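DUF176 (Nitrosomonas europaea, PDB 2OMO) probably works as an oxidoreductase, being a putative antibiotic biosynthesis monooxygenase that assembles as a dimer. Local coordinates at residues A30-K36 and D102-E106; Q50-E54 and H87-H92; G56-I62 and V73-K79. All blocks are in the same frame, centred on the assembly; numbering follows the deposited sequence.

Contact 1: A30-K36 and D102-E106; sequences ASVKTDK and DWMAE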
# COMPACT_ATOMS: atom_id res chain seq x y z
N ALA A 30 9.70 -0.30 -7.27
CA ALA A 30 10.46 -0.22 -8.52
C ALA A 30 11.29 1.05 -8.57
O ALA A 30 10.75 2.14 -8.39
CB ALA A 30 9.55 -0.27 -9.73
N SER A 31 12.59 0.89 -8.82
CA SER A 31 13.51 2.03 -9.05
C SER A 31 13.84 2.00 -10.55
O SER A 31 14.30 0.98 -11.09
CB SER A 31 14.80 1.95 -8.20
OG SER A 31 14.48 1.92 -6.82
N VAL A 32 13.54 3.10 -11.20
CA VAL A 32 13.55 3.21 -12.64
C VAL A 32 14.74 4.08 -13.04
O VAL A 32 15.11 5.00 -12.32
CB VAL A 32 12.19 3.86 -13.15
CG1 VAL A 32 12.21 4.11 -14.64
CG2 VAL A 32 10.99 2.98 -12.79
N LYS A 33 15.34 3.76 -14.20
CA LYS A 33 16.39 4.58 -14.79
C LYS A 33 15.88 6.01 -15.00
O LYS A 33 14.77 6.23 -15.39
CB LYS A 33 16.93 3.99 -16.10
CG LYS A 33 17.72 2.69 -15.85
CD LYS A 33 18.31 2.11 -17.13
CE LYS A 33 18.94 0.74 -16.86
NZ LYS A 33 19.19 0.02 -18.14
N THR A 34 16.75 6.96 -14.70
CA THR A 34 16.40 8.36 -14.66
C THR A 34 15.72 8.86 -15.97
O THR A 34 14.83 9.73 -15.97
CB THR A 34 17.71 9.10 -14.27
OG1 THR A 34 17.43 10.33 -13.58
CG2 THR A 34 18.58 9.29 -15.43
N ASP A 35 16.10 8.29 -17.11
CA ASP A 35 15.54 8.79 -18.36
C ASP A 35 14.44 7.89 -18.95
O ASP A 35 14.16 7.94 -20.17
CB ASP A 35 16.67 9.05 -19.36
CG ASP A 35 17.42 7.78 -19.75
OD1 ASP A 35 17.38 6.74 -19.02
OD2 ASP A 35 18.07 7.82 -20.81
N LYS A 36 13.85 7.07 -18.08
CA LYS A 36 12.76 6.16 -18.45
C LYS A 36 11.54 6.25 -17.53
O LYS A 36 10.63 5.41 -17.59
CB LYS A 36 13.25 4.71 -18.49
CG LYS A 36 14.36 4.46 -19.52
CD LYS A 36 13.81 4.54 -20.97
CE LYS A 36 14.85 4.11 -21.97
NZ LYS A 36 15.89 5.16 -22.13
N ASP A 102 14.42 -3.52 -19.08
CA ASP A 102 15.62 -2.74 -19.37
C ASP A 102 15.60 -1.34 -18.76
O ASP A 102 16.61 -0.62 -18.83
CB ASP A 102 15.85 -2.67 -20.88
CG ASP A 102 16.23 -4.02 -21.46
OD1 ASP A 102 16.86 -4.82 -20.73
OD2 ASP A 102 15.91 -4.27 -22.65
N TRP A 103 14.46 -0.96 -18.17
CA TRP A 103 14.32 0.37 -17.60
C TRP A 103 14.51 0.36 -16.10
O TRP A 103 14.54 1.42 -15.47
CB TRP A 103 12.98 1.01 -17.94
CG TRP A 103 12.63 1.05 -19.46
CD1 TRP A 103 13.49 0.98 -20.54
CD2 TRP A 103 11.31 1.14 -20.01
NE1 TRP A 103 12.78 1.02 -21.72
CE2 TRP A 103 11.45 1.13 -21.42
CE3 TRP A 103 10.03 1.23 -19.45
CZ2 TRP A 103 10.34 1.20 -22.28
CZ3 TRP A 103 8.93 1.30 -20.32
CH2 TRP A 103 9.10 1.29 -21.70
N MSE A 104 14.65 -0.83 -15.51
CA MSE A 104 14.89 -0.93 -14.04
C MSE A 104 16.31 -0.51 -13.71
O MSE A 104 17.28 -0.93 -14.39
CB MSE A 104 14.66 -2.36 -13.55
CG MSE A 104 13.31 -2.90 -13.92
SE MSE A 104 11.89 -1.82 -13.08
CE MSE A 104 11.53 -0.67 -14.49
N ALA A 105 16.46 0.35 -12.70
CA ALA A 105 17.80 0.75 -12.28
C ALA A 105 18.39 -0.33 -11.33
O ALA A 105 19.60 -0.39 -11.10
CB ALA A 105 17.75 2.09 -11.57
N GLU A 106 17.50 -1.18 -10.83
CA GLU A 106 17.85 -2.33 -9.97
C GLU A 106 16.64 -3.27 -9.89
O GLU A 106 15.53 -2.87 -10.28
CB GLU A 106 18.24 -1.85 -8.58
CG GLU A 106 17.07 -1.32 -7.78
CD GLU A 106 17.46 -0.85 -6.38
OE1 GLU A 106 18.33 -1.50 -5.74
OE2 GLU A 106 16.87 0.16 -5.90
O HOH W 1 13.58 -1.75 -8.81

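Contact 2: Q50-E54 and H87-H92; sequences QSIRE and HKETAH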
# COMPACT_ATOMS: atom_id res chain seq x y z
N GLN A 50 -5.70 -3.00 -17.23
CA GLN A 50 -6.14 -4.37 -17.39
C GLN A 50 -6.25 -5.07 -16.03
O GLN A 50 -7.11 -5.91 -15.84
CB GLN A 50 -5.18 -5.15 -18.30
CG GLN A 50 -5.19 -4.68 -19.77
CD GLN A 50 -6.59 -4.65 -20.35
OE1 GLN A 50 -7.36 -5.62 -20.25
NE2 GLN A 50 -6.94 -3.52 -20.97
N SER A 51 -5.37 -4.75 -15.12
CA SER A 51 -5.29 -5.48 -13.86
C SER A 51 -6.50 -5.19 -12.98
O SER A 51 -6.98 -6.09 -12.29
CB SER A 51 -3.97 -5.22 -13.14
OG SER A 51 -2.90 -5.84 -13.83
N ILE A 52 -7.02 -3.97 -13.04
CA ILE A 52 -8.22 -3.63 -12.25
C ILE A 52 -9.50 -4.36 -12.69
O ILE A 52 -10.51 -4.32 -11.98
CB ILE A 52 -8.47 -2.11 -12.09
CG1 ILE A 52 -8.77 -1.42 -13.44
CG2 ILE A 52 -7.27 -1.50 -11.34
CD1 ILE A 52 -9.25 -0.01 -13.32
N ARG A 53 -9.42 -4.98 -13.86
CA ARG A 53 -10.48 -5.78 -14.43
C ARG A 53 -10.32 -7.27 -14.11
O ARG A 53 -11.16 -8.09 -14.50
CB ARG A 53 -10.47 -5.58 -15.94
CG ARG A 53 -10.69 -4.13 -16.36
CD ARG A 53 -10.63 -3.96 -17.87
NE ARG A 53 -11.53 -4.90 -18.52
CZ ARG A 53 -12.82 -4.68 -18.78
NH1 ARG A 53 -13.39 -3.52 -18.47
NH2 ARG A 53 -13.54 -5.62 -19.37
N GLU A 54 -9.24 -7.64 -13.44
CA GLU A 54 -9.02 -9.05 -13.10
C GLU A 54 -9.98 -9.46 -11.99
O GLU A 54 -10.27 -8.67 -11.07
CB GLU A 54 -7.59 -9.32 -12.63
CG GLU A 54 -6.50 -9.17 -13.68
CD GLU A 54 -5.12 -9.24 -13.08
OE1 GLU A 54 -4.94 -9.80 -11.96
OE2 GLU A 54 -4.18 -8.72 -13.72
N HIS A 87 -2.64 -13.23 -11.71
CA HIS A 87 -2.12 -12.02 -12.34
C HIS A 87 -0.85 -12.28 -13.15
O HIS A 87 -0.67 -11.68 -14.20
CB HIS A 87 -1.80 -10.96 -11.28
CG HIS A 87 -1.11 -9.74 -11.81
ND1 HIS A 87 -1.73 -8.81 -12.61
CD2 HIS A 87 0.14 -9.25 -11.57
CE1 HIS A 87 -0.88 -7.84 -12.91
NE2 HIS A 87 0.26 -8.08 -12.29
N LYS A 88 0.04 -13.13 -12.66
CA LYS A 88 1.34 -13.30 -13.31
C LYS A 88 1.25 -14.15 -14.59
O LYS A 88 2.23 -14.28 -15.34
CB LYS A 88 2.40 -13.85 -12.34
CG LYS A 88 2.82 -12.80 -11.28
CD LYS A 88 4.22 -13.12 -10.69
CE LYS A 88 4.39 -12.55 -9.27
NZ LYS A 88 5.84 -12.60 -8.80
N GLU A 89 0.03 -14.64 -14.84
CA GLU A 89 -0.31 -15.48 -15.99
C GLU A 89 -0.87 -14.65 -17.14
O GLU A 89 -0.95 -15.11 -18.30
CB GLU A 89 -1.37 -16.52 -15.59
CG GLU A 89 -0.84 -17.77 -14.90
CD GLU A 89 -1.82 -18.94 -15.01
OE1 GLU A 89 -1.59 -19.83 -15.87
OE2 GLU A 89 -2.83 -18.95 -14.26
N THR A 90 -1.26 -13.42 -16.84
CA THR A 90 -1.96 -12.60 -17.82
C THR A 90 -0.99 -12.06 -18.87
O THR A 90 0.22 -11.86 -18.58
CB THR A 90 -2.76 -11.45 -17.14
OG1 THR A 90 -1.85 -10.46 -16.65
CG2 THR A 90 -3.58 -11.98 -15.97
N ALA A 91 -1.51 -11.85 -20.09
CA ALA A 91 -0.71 -11.26 -21.18
C ALA A 91 -0.18 -9.85 -20.80
O ALA A 91 0.97 -9.52 -21.09
CB ALA A 91 -1.50 -11.19 -22.46
N HIS A 92 -1.02 -9.05 -20.15
CA HIS A 92 -0.66 -7.66 -19.81
C HIS A 92 0.44 -7.64 -18.77
O HIS A 92 1.35 -6.81 -18.87
CB HIS A 92 -1.87 -6.79 -19.40
CG HIS A 92 -2.60 -7.29 -18.19
ND1 HIS A 92 -3.64 -8.20 -18.26
CD2 HIS A 92 -2.50 -6.93 -16.89
CE1 HIS A 92 -4.12 -8.40 -17.04
NE2 HIS A 92 -3.44 -7.65 -16.20

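Contact 3: G56-I62 and V73-K79; sequences GNMRFDI and VLYEAYK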
# COMPACT_ATOMS: atom_id res chain seq x y z
N GLY A 56 -11.41 -10.44 -8.67
CA GLY A 56 -10.91 -10.38 -7.29
C GLY A 56 -9.89 -9.27 -7.06
O GLY A 56 -9.42 -9.12 -5.92
N ASN A 57 -9.54 -8.49 -8.09
CA ASN A 57 -8.66 -7.30 -7.83
C ASN A 57 -9.38 -6.27 -6.96
O ASN A 57 -10.54 -5.94 -7.22
CB ASN A 57 -8.22 -6.58 -9.10
CG ASN A 57 -7.19 -5.53 -8.80
OD1 ASN A 57 -7.50 -4.36 -8.84
ND2 ASN A 57 -5.98 -5.96 -8.44
N MSE A 58 -8.70 -5.81 -5.91
CA MSE A 58 -9.23 -4.81 -5.00
C MSE A 58 -8.49 -3.48 -5.09
O MSE A 58 -9.07 -2.41 -4.85
CB MSE A 58 -9.17 -5.32 -3.58
CG MSE A 58 -10.03 -6.53 -3.49
SE MSE A 58 -10.25 -7.12 -1.69
CE MSE A 58 -11.21 -5.55 -0.94
N ARG A 59 -7.20 -3.54 -5.42
CA ARG A 59 -6.49 -2.31 -5.80
C ARG A 59 -5.37 -2.70 -6.72
O ARG A 59 -4.81 -3.79 -6.60
CB ARG A 59 -5.78 -1.62 -4.58
CG ARG A 59 -6.62 -1.12 -3.42
CD ARG A 59 -6.93 -2.14 -2.35
NE ARG A 59 -7.52 -1.50 -1.14
CZ ARG A 59 -8.79 -1.15 -1.02
NH1 ARG A 59 -9.62 -1.36 -2.04
NH2 ARG A 59 -9.23 -0.58 0.10
N PHE A 60 -4.99 -1.76 -7.58
CA PHE A 60 -3.79 -1.91 -8.39
C PHE A 60 -3.26 -0.49 -8.55
O PHE A 60 -3.07 0.03 -9.65
CB PHE A 60 -4.09 -2.60 -9.74
CG PHE A 60 -2.90 -3.36 -10.28
CD1 PHE A 60 -2.70 -4.71 -9.93
CD2 PHE A 60 -1.96 -2.71 -11.09
CE1 PHE A 60 -1.55 -5.40 -10.40
CE2 PHE A 60 -0.83 -3.38 -11.59
CZ PHE A 60 -0.60 -4.71 -11.25
N ASP A 61 -3.02 0.14 -7.40
CA ASP A 61 -2.66 1.55 -7.40
C ASP A 61 -1.23 1.70 -7.91
O ASP A 61 -0.32 0.95 -7.51
CB ASP A 61 -2.73 2.13 -6.00
CG ASP A 61 -4.14 2.11 -5.40
OD1 ASP A 61 -5.11 2.00 -6.17
OD2 ASP A 61 -4.29 2.27 -4.13
N ILE A 62 -1.03 2.70 -8.75
CA ILE A 62 0.33 2.99 -9.25
C ILE A 62 0.76 4.32 -8.63
O ILE A 62 0.13 5.36 -8.90
CB ILE A 62 0.39 3.11 -10.78
CG1 ILE A 62 -0.23 1.88 -11.47
CG2 ILE A 62 1.86 3.32 -11.24
CD1 ILE A 62 0.28 0.55 -10.95
N VAL A 73 5.82 2.65 -6.69
CA VAL A 73 5.22 1.50 -5.97
C VAL A 73 3.99 1.03 -6.74
O VAL A 73 3.16 1.87 -7.17
CB VAL A 73 4.79 1.89 -4.55
CG1 VAL A 73 3.74 0.85 -3.96
CG2 VAL A 73 6.01 2.04 -3.64
N LEU A 74 3.88 -0.28 -6.97
CA LEU A 74 2.62 -0.89 -7.39
C LEU A 74 2.02 -1.59 -6.16
O LEU A 74 2.61 -2.52 -5.61
CB LEU A 74 2.83 -1.95 -8.50
CG LEU A 74 3.45 -1.39 -9.81
CD1 LEU A 74 4.98 -1.23 -9.71
CD2 LEU A 74 3.08 -2.23 -11.09
N TYR A 75 0.83 -1.15 -5.77
CA TYR A 75 0.13 -1.68 -4.62
C TYR A 75 -0.96 -2.61 -5.15
O TYR A 75 -2.04 -2.17 -5.56
CB TYR A 75 -0.42 -0.52 -3.79
CG TYR A 75 -1.17 -0.91 -2.54
CD1 TYR A 75 -0.48 -1.23 -1.35
CD2 TYR A 75 -2.54 -0.98 -2.54
CE1 TYR A 75 -1.17 -1.60 -0.21
CE2 TYR A 75 -3.25 -1.36 -1.39
CZ TYR A 75 -2.54 -1.67 -0.22
OH TYR A 75 -3.19 -2.02 0.96
N GLU A 76 -0.66 -3.91 -5.10
CA GLU A 76 -1.47 -4.91 -5.81
C GLU A 76 -2.19 -5.79 -4.76
O GLU A 76 -1.56 -6.63 -4.13
CB GLU A 76 -0.52 -5.75 -6.67
CG GLU A 76 0.47 -4.91 -7.49
CD GLU A 76 1.37 -5.76 -8.42
OE1 GLU A 76 1.31 -7.01 -8.37
OE2 GLU A 76 2.16 -5.15 -9.17
N ALA A 77 -3.49 -5.55 -4.59
CA ALA A 77 -4.31 -6.15 -3.55
C ALA A 77 -5.38 -6.99 -4.24
O ALA A 77 -6.05 -6.50 -5.18
CB ALA A 77 -4.99 -5.05 -2.72
N TYR A 78 -5.55 -8.25 -3.80
CA TYR A 78 -6.62 -9.10 -4.30
C TYR A 78 -7.43 -9.70 -3.15
O TYR A 78 -6.93 -9.87 -2.01
CB TYR A 78 -6.04 -10.23 -5.16
CG TYR A 78 -5.39 -9.75 -6.44
CD1 TYR A 78 -6.06 -9.85 -7.68
CD2 TYR A 78 -4.10 -9.19 -6.41
CE1 TYR A 78 -5.48 -9.39 -8.87
CE2 TYR A 78 -3.50 -8.73 -7.61
CZ TYR A 78 -4.19 -8.83 -8.82
OH TYR A 78 -3.58 -8.37 -9.95
N LYS A 79 -8.68 -10.06 -3.47
CA LYS A 79 -9.53 -10.79 -2.51
C LYS A 79 -8.85 -12.06 -1.98
O LYS A 79 -8.93 -12.34 -0.79
CB LYS A 79 -10.88 -11.17 -3.15
CG LYS A 79 -11.78 -9.95 -3.42
CD LYS A 79 -13.08 -10.24 -4.15
CE LYS A 79 -13.94 -8.96 -4.25
NZ LYS A 79 -13.27 -7.91 -5.08

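Contact 1: A30-K36 and D102-E106
Lys33 and Trp103 illustrate how a very short run of backbone pairing can tie a strand end to a distant loop. Lys33 N meets Trp103 O at 2.8 Å with an almost straight N-H (178°). On the other side of the bridge Ala105 N reaches Ser31 O at 2.8 Å, here tilted from the carbonyl plane. Between these bonds Val32 and Met104 pair as a single beta bridge. This is the tight part, and buried Ala30 and Val32 line it. The selenomethionine chain of Met104 curls back through chi2 (-62°), bringing SE to 4.4 Å from Ala30 CB and CE to 4.1 Å from Val32 CG2, while Phe40 of helix 37-51 packs against all three residues. Lys33 and Glu106 form the solvent side. The extended chain of Lys33 runs past Trp103 O to place NZ 2.7 Å from Asp102 O, and near Glu106 a water accepts from Ser31 N (2.8 Å) and donates to Glu106 O (2.7 Å). Close packing returns at a partly exposed rim, where Lys36, bent at chi2 (-71°), crosses the indole at about a right angle, CD lying 3.8 Å from the centroid of the five-membered ring of Trp103. This is an isolated beta bridge, tying the end of strand 24-31 to the loop that leads from helix 91-100 into strand 109-117, its neighbour in the antiparallel sheet.

Contact 2: Q50-E54 and H87-H92
His87 and His92 converge on a single oxygen, Glu54 OE2, in a pair of His-carboxylate hydrogen bonds. His87 ND1 reaches OE2 of Glu54 at 2.7 Å in the plane of its ring and nearly straight (167°), on the syn lone pair of that oxygen. His92 NE2 takes the anti lone pair of Glu54 OE2 at 2.8 Å, more bent (141°) because its N-H is shared with Ser51 OG, 3.0 Å from NE2. Both rings thus present an edge to the acceptor, which fixes how they are rotated. A second partner extends the network, since Ser51 OG also bonds Asn47 O.

Packing comes over the faces of His92. Gln50 CB makes a CH-pi contact 3.3 Å from the ring centroid of His92, and Thr90 OG1 sits over the opposite face, 3.1 Å above the plane of the His92 ring. With chi1 at 61°, His92 CG lies between its backbone N and carbonyl carbon, turning the ring into this slot. Thr90 OG1 is itself held by His87 O and, as N-cap, by Tyr93 N.

The end of helix 37-51 thereby meets the turn between helices 81-87 and 91-100, while the His87 ring leans on Phe60 of strand 57-65.

Contact 3: G56-I62 and V73-K79
A classic beta bulge, with Met58 and Arg59 both facing Ala77, marks the antiparallel hairpin of strands 57-65 and 71-78. Met58 N (2.8 Å) and Arg59 N (3.2 Å) approach Ala77 O from the same face of its carbonyl plane, and Ala77 N returns a bond of 3.0 Å to Arg59 O. The side chain of Asn57, with CG anti to the backbone N (chi1 -171°), folds inward here. Its ND2 bonds Arg59 O at 3.1 Å from the face away from Ala77 N, and lies 3.4 Å above the Tyr78 ring, offset toward the rim, the amide steep to the ring (76°). Farther along, Glu76 lies beside Phe60, its CG over the face, 4.0 Å from the ring centroid, and its carboxylate turned only 21° from the ring plane. Ile62 and Leu74 lie side by side, CD1 of Ile62 3.9 Å from Leu74 CG, and Leu74 also borders Phe60. On the other face Arg59 CD rests 3.5 Å from Ala77 CB, at the edge of Tyr75.

Helices 37-51 and 81-87 pack over the face bearing Phe60 and Tyr78. The Arg59 face meets the second subunit, whose Asp61 forms a salt bridge with Arg59 and whose Tyr75 stacks on Tyr75.

The three contacts are nested along the chain, contact 3 within the loop closed by contact 2 and contact 2 within that closed by contact 1. Contacts 2 and 3 touch, their centres about 11 Å apart: Tyr78 OH probably bonds Glu54 OE1 at 2.8 Å, and Ser51 CB packs 3.5 Å from Phe60 CD1, so the histidine-carboxylate cluster rests directly on the hairpin. Contact 1 stands apart, its centre about 22 Å from that of contact 2, although its nearest atoms come within about 5 Å of contact 3. Only contact 3 reaches the second subunit. Helices over one antiparallel sheet, with strand order 2-3-1-4, are consistent with the dimeric ferredoxin-like fold of the family.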